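Local coordinates for protein orotidine 5'-phosphate decarboxylase (Methanocaldococcus jannaschii, PDB 4LUI) that probably catalyses the decarboxylation of orotidine 5'-monophosphate to uridine 5'-monophosphate, the last step of de novo UMP biosynthesis, at residues L28-R33 and A213-Q218; K44-A49 and N219-A224. All blocks are in the same frame, centred on the assembly; numbering follows the deposited sequence.

Interaction 1 of 2, residues L28-R33 and A213-Q218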
ATOM      1  N   LEU B  28      -6.629  12.860  -7.400  1.00 12.07           N
ATOM      2  CA  LEU B  28      -7.831  12.501  -8.143  1.00 13.70           C
ATOM      3  C   LEU B  28      -8.519  11.341  -7.450  1.00 17.23           C
ATOM      4  O   LEU B  28      -8.561  10.223  -7.960  1.00 16.01           O
ATOM      5  CB  LEU B  28      -7.470  12.132  -9.580  1.00 12.05           C
ATOM      6  CG  LEU B  28      -8.638  11.841 -10.527  1.00 16.01           C
ATOM      7  CD1 LEU B  28      -9.598  13.015 -10.565  1.00 23.42           C
ATOM      8  CD2 LEU B  28      -8.111  11.531 -11.912  1.00 19.38           C
ATOM      9  N   ASP B  29      -9.067  11.617  -6.276  1.00 12.82           N
ATOM     10  CA  ASP B  29      -9.588  10.560  -5.419  1.00 17.13           C
ATOM     11  C   ASP B  29     -11.082  10.339  -5.653  1.00 20.10           C
ATOM     12  O   ASP B  29     -11.922  10.634  -4.798  1.00 22.26           O
ATOM     13  CB  ASP B  29      -9.283  10.883  -3.961  1.00 13.82           C
ATOM     14  CG  ASP B  29      -7.795  10.928  -3.681  1.00 19.55           C
ATOM     15  OD1 ASP B  29      -7.041  10.183  -4.348  1.00 19.53           O
ATOM     16  OD2 ASP B  29      -7.381  11.717  -2.808  1.00 18.67           O
ATOM     17  N   VAL B  30     -11.405   9.847  -6.844  1.00 15.23           N
ATOM     18  CA  VAL B  30     -12.763   9.423  -7.160  1.00 13.75           C
ATOM     19  C   VAL B  30     -12.718   7.915  -7.399  1.00 13.04           C
ATOM     20  O   VAL B  30     -11.649   7.351  -7.587  1.00 19.45           O
ATOM     21  CB  VAL B  30     -13.328  10.168  -8.379  1.00 22.53           C
ATOM     22  CG1 VAL B  30     -13.410  11.654  -8.082  1.00 19.65           C
ATOM     23  CG2 VAL B  30     -12.460   9.918  -9.605  1.00 22.25           C
ATOM     24  N   LEU B  31     -13.867   7.257  -7.339  1.00 16.47           N
ATOM     25  CA  LEU B  31     -13.906   5.809  -7.512  1.00 17.60           C
ATOM     26  C   LEU B  31     -14.269   5.406  -8.927  1.00 18.89           C
ATOM     27  O   LEU B  31     -13.888   4.334  -9.394  1.00 24.56           O
ATOM     28  CB  LEU B  31     -14.921   5.199  -6.557  1.00 16.15           C
ATOM     29  CG  LEU B  31     -14.676   5.380  -5.061  1.00 20.38           C
ATOM     30  CD1 LEU B  31     -15.841   4.787  -4.295  1.00 26.47           C
ATOM     31  CD2 LEU B  31     -13.375   4.712  -4.642  1.00 22.35           C
ATOM     32  N   ASP B  32     -15.016   6.267  -9.602  1.00 18.57           N
ATOM     33  CA  ASP B  32     -15.571   5.939 -10.904  1.00 20.28           C
ATOM     34  C   ASP B  32     -14.650   6.396 -12.033  1.00 24.49           C
ATOM     35  O   ASP B  32     -14.218   7.553 -12.072  1.00 17.57           O
ATOM     36  CB  ASP B  32     -16.943   6.584 -11.039  1.00 22.35           C
ATOM     37  CG  ASP B  32     -17.553   6.366 -12.394  1.00 31.92           C
ATOM     38  OD1 ASP B  32     -18.161   5.297 -12.610  1.00 38.92           O
ATOM     39  OD2 ASP B  32     -17.421   7.266 -13.244  1.00 29.51           O
ATOM     40  N   ARG B  33     -14.354   5.492 -12.961  1.00 29.21           N
ATOM     41  CA  ARG B  33     -13.350   5.802 -13.972  1.00 31.97           C
ATOM     42  C   ARG B  33     -13.835   6.848 -14.974  1.00 27.35           C
ATOM     43  O   ARG B  33     -13.032   7.664 -15.430  1.00 24.47           O
ATOM     44  CB  ARG B  33     -12.828   4.541 -14.672  1.00 38.38           C
ATOM     45  CG  ARG B  33     -13.771   3.955 -15.689  1.00 37.72           C
ATOM     46  CD  ARG B  33     -13.198   2.691 -16.321  1.00 37.66           C
ATOM     47  NE  ARG B  33     -12.050   2.942 -17.190  1.00 28.96           N
ATOM     48  CZ  ARG B  33     -12.132   3.491 -18.398  1.00 34.74           C
ATOM     49  NH1 ARG B  33     -13.305   3.878 -18.880  1.00 37.06           N
ATOM     50  NH2 ARG B  33     -11.038   3.664 -19.126  1.00 39.82           N
ATOM     51  N   ALA B 213     -11.630  19.761  -3.244  1.00 15.42           N
ATOM     52  CA  ALA B 213     -12.118  21.090  -3.600  1.00 19.77           C
ATOM     53  C   ALA B 213     -12.196  21.248  -5.120  1.00 17.26           C
ATOM     54  O   ALA B 213     -12.954  22.069  -5.630  1.00 20.52           O
ATOM     55  CB  ALA B 213     -11.241  22.176  -2.969  1.00 19.72           C
ATOM     56  N   ILE B 214     -11.418  20.440  -5.836  1.00 16.24           N
ATOM     57  CA  ILE B 214     -11.538  20.381  -7.285  1.00 14.57           C
ATOM     58  C   ILE B 214     -12.481  19.260  -7.733  1.00 13.84           C
ATOM     59  O   ILE B 214     -13.485  19.516  -8.418  1.00 16.34           O
ATOM     60  CB  ILE B 214     -10.153  20.214  -7.948  1.00 16.09           C
ATOM     61  CG1 ILE B 214      -9.290  21.457  -7.691  1.00 15.60           C
ATOM     62  CG2 ILE B 214     -10.307  19.940  -9.447  1.00 16.49           C
ATOM     63  CD1 ILE B 214      -7.835  21.290  -8.148  1.00 16.20           C
ATOM     64  N   TYR B 215     -12.183  18.023  -7.343  1.00 17.03           N
ATOM     65  CA  TYR B 215     -12.939  16.888  -7.894  1.00 15.93           C
ATOM     66  C   TYR B 215     -14.404  16.785  -7.464  1.00 18.61           C
ATOM     67  O   TYR B 215     -15.187  16.111  -8.130  1.00 18.28           O
ATOM     68  CB  TYR B 215     -12.202  15.540  -7.730  1.00 15.88           C
ATOM     69  CG  TYR B 215     -12.011  14.989  -6.323  1.00 16.50           C
ATOM     70  CD1 TYR B 215     -13.092  14.545  -5.562  1.00 18.49           C
ATOM     71  CD2 TYR B 215     -10.733  14.846  -5.785  1.00 14.09           C
ATOM     72  CE1 TYR B 215     -12.906  14.018  -4.286  1.00 15.90           C
ATOM     73  CE2 TYR B 215     -10.539  14.311  -4.512  1.00 15.64           C
ATOM     74  CZ  TYR B 215     -11.626  13.904  -3.770  1.00 15.98           C
ATOM     75  OH  TYR B 215     -11.458  13.373  -2.508  1.00 18.24           O
ATOM     76  N   GLN B 216     -14.781  17.434  -6.364  1.00 15.95           N
ATOM     77  CA  GLN B 216     -16.191  17.425  -5.949  1.00 15.77           C
ATOM     78  C   GLN B 216     -17.047  18.524  -6.599  1.00 18.28           C
ATOM     79  O   GLN B 216     -18.251  18.598  -6.367  1.00 21.16           O
ATOM     80  CB  GLN B 216     -16.303  17.505  -4.425  1.00 17.42           C
ATOM     81  CG  GLN B 216     -15.817  16.253  -3.727  1.00 18.68           C
ATOM     82  CD  GLN B 216     -15.902  16.343  -2.215  1.00 22.92           C
ATOM     83  OE1 GLN B 216     -15.942  17.437  -1.633  1.00 24.34           O
ATOM     84  NE2 GLN B 216     -15.939  15.186  -1.566  1.00 21.38           N
ATOM     85  N   SER B 217     -16.416  19.376  -7.402  1.00 19.32           N
ATOM     86  CA  SER B 217     -17.121  20.454  -8.099  1.00 20.06           C
ATOM     87  C   SER B 217     -17.766  19.959  -9.390  1.00 19.27           C
ATOM     88  O   SER B 217     -17.280  19.004 -10.004  1.00 22.95           O
ATOM     89  CB  SER B 217     -16.129  21.582  -8.433  1.00 24.01           C
ATOM     90  OG  SER B 217     -16.753  22.628  -9.179  1.00 24.47           O
ATOM     91  N   GLN B 218     -18.856  20.608  -9.802  1.00 25.72           N
ATOM     92  CA  GLN B 218     -19.422  20.372 -11.129  1.00 29.93           C
ATOM     93  C   GLN B 218     -18.624  21.106 -12.203  1.00 30.32           C
ATOM     94  O   GLN B 218     -18.786  20.850 -13.402  1.00 29.83           O
ATOM     95  CB  GLN B 218     -20.897  20.781 -11.185  1.00 31.76           C
ATOM     96  CG  GLN B 218     -21.809  19.872 -10.376  1.00 38.02           C
ATOM     97  CD  GLN B 218     -21.597  18.404 -10.704  1.00 36.89           C
ATOM     98  OE1 GLN B 218     -21.856  17.961 -11.828  1.00 39.04           O
ATOM     99  NE2 GLN B 218     -21.117  17.644  -9.729  1.00 35.64           N
TER
HETATM  100  O   HOH W   1      -9.062  13.233  -1.365  1.00 23.15           O
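Tyr-215 lays its ring against the backbone of Leu-28 and Asp-29 and the side chain of Val-30, where the loop after the first strand of the TIM barrel meets the short helix that follows the eighth; the closed barrel makes these two ends neighbours. Over one ring face sits the carbonyl oxygen Asp-29 O, 3.4 Å from Tyr-215 CZ and displaced toward the rim, at the hydroxyl-bearing carbon. Asp-29 N approaches Tyr-215 CE2 to 3.5 Å, and an inverse gamma turn centred on Asp-29 presents this bend of the chain to the aromatic group. Apolar packing adds Val-30 CG1, 3.8 Å from Tyr-215 CD1 and oblique to the ring. A chi1 of 67° sets CG of Tyr-215 in the cleft flanked by its own N and C, which directs the ring at the loop; its other neighbours include Ile-39 of helix 33-43. Asp-29 is a predicted substrate-binding residue, and the Tyr-215 side chain also lies close to Gly-211 and Arg-212, which are predicted to bind substrate too. The polar link is indirect: one water, in the ring plane at its edge, lies 2.7 Å from Tyr-215 OH and donates to Asp-29 OD2, also at 2.7 Å.

Interaction 2 of 2, residues K44-A49 and N219-A224; sequences KDYVDA and NPKEEA
Ala-224 turns its methyl group into the loop that carries Tyr-46 and Val-47, and the contact is made without a hydrogen bond between the two segments. Its apolar centre is the approach of Ala-224 CB to Tyr-46 CB at 3.8 Å, with Val-47 CG1 a looser neighbour, 4.2 Å from the same methyl carbon. Val-43 of helix 33-43 also packs on Ala-224, while Val-47 reaches Leu-26 of the first strand. This is the outer layer of the TIM barrel: the loop leads from helix 33-43 into strand 49-53, and Pro-220 to Ala-224 open the final helix, 220-230, with Asn-219 at its N-cap position. The aromatic part lies farther out. With CG of Tyr-46 anti to its carbonyl carbon (chi1 -67°), the ring projects outward, across the helix direction, and turns its CD2-CE2 side to Lys-221. There the aliphatic stem of Lys-221 meets the ring edge near its plane, CG standing 3.9 Å from Tyr-46 CE2. Beyond that point the lysine chain bends at chi3 (-69°). Charges contribute at most at long range across the contact, as Lys-221 NZ remains 6.0 Å from Asp-45 OD2. Helix 33-43 adds a polar tie of its own, Asp-42 OD2 accepting a hydrogen bond from Lys-221 N.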
ATOM      1  N   LYS B  44      -6.829  19.641 -17.265  1.00 22.60           N
ATOM      2  CA  LYS B  44      -5.478  19.379 -17.780  1.00 21.40           C
ATOM      3  C   LYS B  44      -4.628  20.628 -18.051  1.00 22.40           C
ATOM      4  O   LYS B  44      -3.404  20.575 -17.968  1.00 29.05           O
ATOM      5  CB  LYS B  44      -5.544  18.504 -19.035  1.00 26.61           C
ATOM      6  CG  LYS B  44      -6.338  19.128 -20.162  1.00 26.75           C
ATOM      7  CD  LYS B  44      -6.432  18.218 -21.380  1.00 32.05           C
ATOM      8  CE  LYS B  44      -7.139  18.933 -22.521  1.00 42.85           C
ATOM      9  NZ  LYS B  44      -7.206  18.108 -23.760  1.00 50.95           N
ATOM     10  N   ASP B  45      -5.268  21.749 -18.362  1.00 23.73           N
ATOM     11  CA  ASP B  45      -4.528  22.967 -18.684  1.00 26.77           C
ATOM     12  C   ASP B  45      -4.072  23.749 -17.448  1.00 27.03           C
ATOM     13  O   ASP B  45      -3.318  24.717 -17.564  1.00 28.33           O
ATOM     14  CB  ASP B  45      -5.360  23.887 -19.587  1.00 28.10           C
ATOM     15  CG  ASP B  45      -5.607  23.296 -20.962  1.00 31.84           C
ATOM     16  OD1 ASP B  45      -4.757  22.527 -21.454  1.00 33.07           O
ATOM     17  OD2 ASP B  45      -6.657  23.617 -21.559  1.00 40.41           O
ATOM     18  N   TYR B  46      -4.531  23.345 -16.269  1.00 18.06           N
ATOM     19  CA  TYR B  46      -4.209  24.080 -15.047  1.00 17.85           C
ATOM     20  C   TYR B  46      -3.409  23.281 -14.030  1.00 22.82           C
ATOM     21  O   TYR B  46      -2.731  23.856 -13.180  1.00 28.66           O
ATOM     22  CB  TYR B  46      -5.485  24.598 -14.393  1.00 20.37           C
ATOM     23  CG  TYR B  46      -6.144  25.652 -15.227  1.00 22.43           C
ATOM     24  CD1 TYR B  46      -5.611  26.930 -15.298  1.00 22.81           C
ATOM     25  CD2 TYR B  46      -7.275  25.366 -15.973  1.00 26.23           C
ATOM     26  CE1 TYR B  46      -6.208  27.905 -16.080  1.00 24.27           C
ATOM     27  CE2 TYR B  46      -7.875  26.331 -16.755  1.00 31.02           C
ATOM     28  CZ  TYR B  46      -7.338  27.597 -16.804  1.00 28.93           C
ATOM     29  OH  TYR B  46      -7.940  28.558 -17.580  1.00 37.12           O
ATOM     30  N   VAL B  47      -3.490  21.960 -14.103  1.00 20.33           N
ATOM     31  CA  VAL B  47      -2.743  21.128 -13.172  1.00 17.66           C
ATOM     32  C   VAL B  47      -1.427  20.711 -13.798  1.00 20.22           C
ATOM     33  O   VAL B  47      -1.314  20.614 -15.019  1.00 22.52           O
ATOM     34  CB  VAL B  47      -3.546  19.872 -12.735  1.00 18.65           C
ATOM     35  CG1 VAL B  47      -4.881  20.289 -12.152  1.00 20.25           C
ATOM     36  CG2 VAL B  47      -3.748  18.918 -13.917  1.00 21.20           C
ATOM     37  N   ASP B  48      -0.425  20.480 -12.956  1.00 15.95           N
ATOM     38  CA  ASP B  48       0.890  20.087 -13.445  1.00 15.07           C
ATOM     39  C   ASP B  48       1.096  18.587 -13.283  1.00 14.80           C
ATOM     40  O   ASP B  48       1.926  17.990 -13.973  1.00 18.72           O
ATOM     41  CB  ASP B  48       1.984  20.848 -12.697  1.00 17.31           C
ATOM     42  CG  ASP B  48       1.885  22.333 -12.919  1.00 21.71           C
ATOM     43  OD1 ASP B  48       2.116  22.770 -14.071  1.00 24.03           O
ATOM     44  OD2 ASP B  48       1.557  23.064 -11.963  1.00 19.63           O
ATOM     45  N   ALA B  49       0.338  17.987 -12.373  1.00 15.55           N
ATOM     46  CA  ALA B  49       0.452  16.554 -12.107  1.00 15.45           C
ATOM     47  C   ALA B  49      -0.872  15.988 -11.629  1.00 14.22           C
ATOM     48  O   ALA B  49      -1.700  16.708 -11.079  1.00 14.85           O
ATOM     49  CB  ALA B  49       1.544  16.277 -11.067  1.00 17.23           C
ATOM     50  N   ASN B 219     -17.749  22.009 -11.767  1.00 26.09           N
ATOM     51  CA  ASN B 219     -16.909  22.756 -12.690  1.00 25.53           C
ATOM     52  C   ASN B 219     -15.455  22.683 -12.261  1.00 23.64           C
ATOM     53  O   ASN B 219     -14.866  23.672 -11.828  1.00 22.46           O
ATOM     54  CB  ASN B 219     -17.397  24.200 -12.821  1.00 30.38           C
ATOM     55  CG  ASN B 219     -18.833  24.276 -13.302  1.00 35.59           C
ATOM     56  OD1 ASN B 219     -19.740  24.615 -12.538  1.00 40.36           O
ATOM     57  ND2 ASN B 219     -19.053  23.945 -14.572  1.00 31.19           N
ATOM     58  N   PRO B 220     -14.877  21.485 -12.371  1.00 19.26           N
ATOM     59  CA  PRO B 220     -13.507  21.300 -11.894  1.00 16.33           C
ATOM     60  C   PRO B 220     -12.507  22.200 -12.622  1.00 17.86           C
ATOM     61  O   PRO B 220     -11.493  22.534 -12.002  1.00 18.18           O
ATOM     62  CB  PRO B 220     -13.217  19.822 -12.187  1.00 24.53           C
ATOM     63  CG  PRO B 220     -14.547  19.197 -12.433  1.00 29.87           C
ATOM     64  CD  PRO B 220     -15.438  20.259 -12.962  1.00 25.16           C
ATOM     65  N   LYS B 221     -12.765  22.576 -13.878  1.00 20.33           N
ATOM     66  CA  LYS B 221     -11.832  23.443 -14.614  1.00 19.20           C
ATOM     67  C   LYS B 221     -11.642  24.774 -13.895  1.00 19.92           C
ATOM     68  O   LYS B 221     -10.506  25.203 -13.664  1.00 21.58           O
ATOM     69  CB  LYS B 221     -12.283  23.679 -16.063  1.00 20.18           C
ATOM     70  CG  LYS B 221     -11.310  24.523 -16.890  1.00 19.81           C
ATOM     71  CD  LYS B 221     -11.843  24.806 -18.291  1.00 24.64           C
ATOM     72  CE  LYS B 221     -11.879  23.532 -19.118  1.00 33.03           C
ATOM     73  NZ  LYS B 221     -12.588  23.727 -20.415  1.00 44.11           N
ATOM     74  N   GLU B 222     -12.751  25.413 -13.529  1.00 21.56           N
ATOM     75  CA  GLU B 222     -12.711  26.695 -12.825  1.00 21.66           C
ATOM     76  C   GLU B 222     -12.023  26.587 -11.465  1.00 19.76           C
ATOM     77  O   GLU B 222     -11.337  27.519 -11.038  1.00 21.47           O
ATOM     78  CB  GLU B 222     -14.123  27.240 -12.609  1.00 25.90           C
ATOM     79  CG  GLU B 222     -14.918  27.481 -13.873  1.00 35.45           C
ATOM     80  CD  GLU B 222     -16.372  27.798 -13.571  1.00 53.40           C
ATOM     81  OE1 GLU B 222     -17.216  27.667 -14.485  1.00 58.96           O
ATOM     82  OE2 GLU B 222     -16.667  28.175 -12.415  1.00 53.88           O
ATOM     83  N   GLU B 223     -12.247  25.474 -10.770  1.00 19.42           N
ATOM     84  CA  GLU B 223     -11.591  25.253  -9.484  1.00 18.02           C
ATOM     85  C   GLU B 223     -10.089  25.084  -9.665  1.00 17.44           C
ATOM     86  O   GLU B 223      -9.304  25.670  -8.920  1.00 17.62           O
ATOM     87  CB  GLU B 223     -12.189  24.044  -8.751  1.00 18.57           C
ATOM     88  CG  GLU B 223     -13.678  24.163  -8.518  1.00 22.02           C
ATOM     89  CD  GLU B 223     -14.074  25.507  -7.934  1.00 34.14           C
ATOM     90  OE1 GLU B 223     -13.462  25.932  -6.934  1.00 34.57           O
ATOM     91  OE2 GLU B 223     -15.002  26.138  -8.479  1.00 50.40           O
ATOM     92  N   ALA B 224      -9.681  24.289 -10.652  1.00 17.04           N
ATOM     93  CA  ALA B 224      -8.253  24.075 -10.891  1.00 16.98           C
ATOM     94  C   ALA B 224      -7.596  25.402 -11.256  1.00 18.97           C
ATOM     95  O   ALA B 224      -6.499  25.712 -10.779  1.00 17.64           O
ATOM     96  CB  ALA B 224      -8.039  23.043 -11.994  1.00 18.76           C
TER

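In the fold
Interactions 1 and 2 join the start of the barrel to its end, and each uses a tyrosine, but from different sides: the helical segment supplies Tyr-215, the loop supplies Tyr-46. The loops 28-33 and 44-49 flank helix 33-43, whereas 213-218 and 219-224 are consecutive in the chain, so both contacts join the neighbourhood of helix 33-43 to the C-terminal helices 212-215 and 220-230. Both are partly buried. Interaction 1 includes a predicted substrate-binding residue and is bridged by water; interaction 2 is chiefly apolar and lies farther from such residues, grading from buried Ala-224 and Val-47 to exposed Lys-221. Their centres are 12 Å apart, and they touch at several points, among them Ile-214 CD1, 3.9 Å from Ala-224 CA.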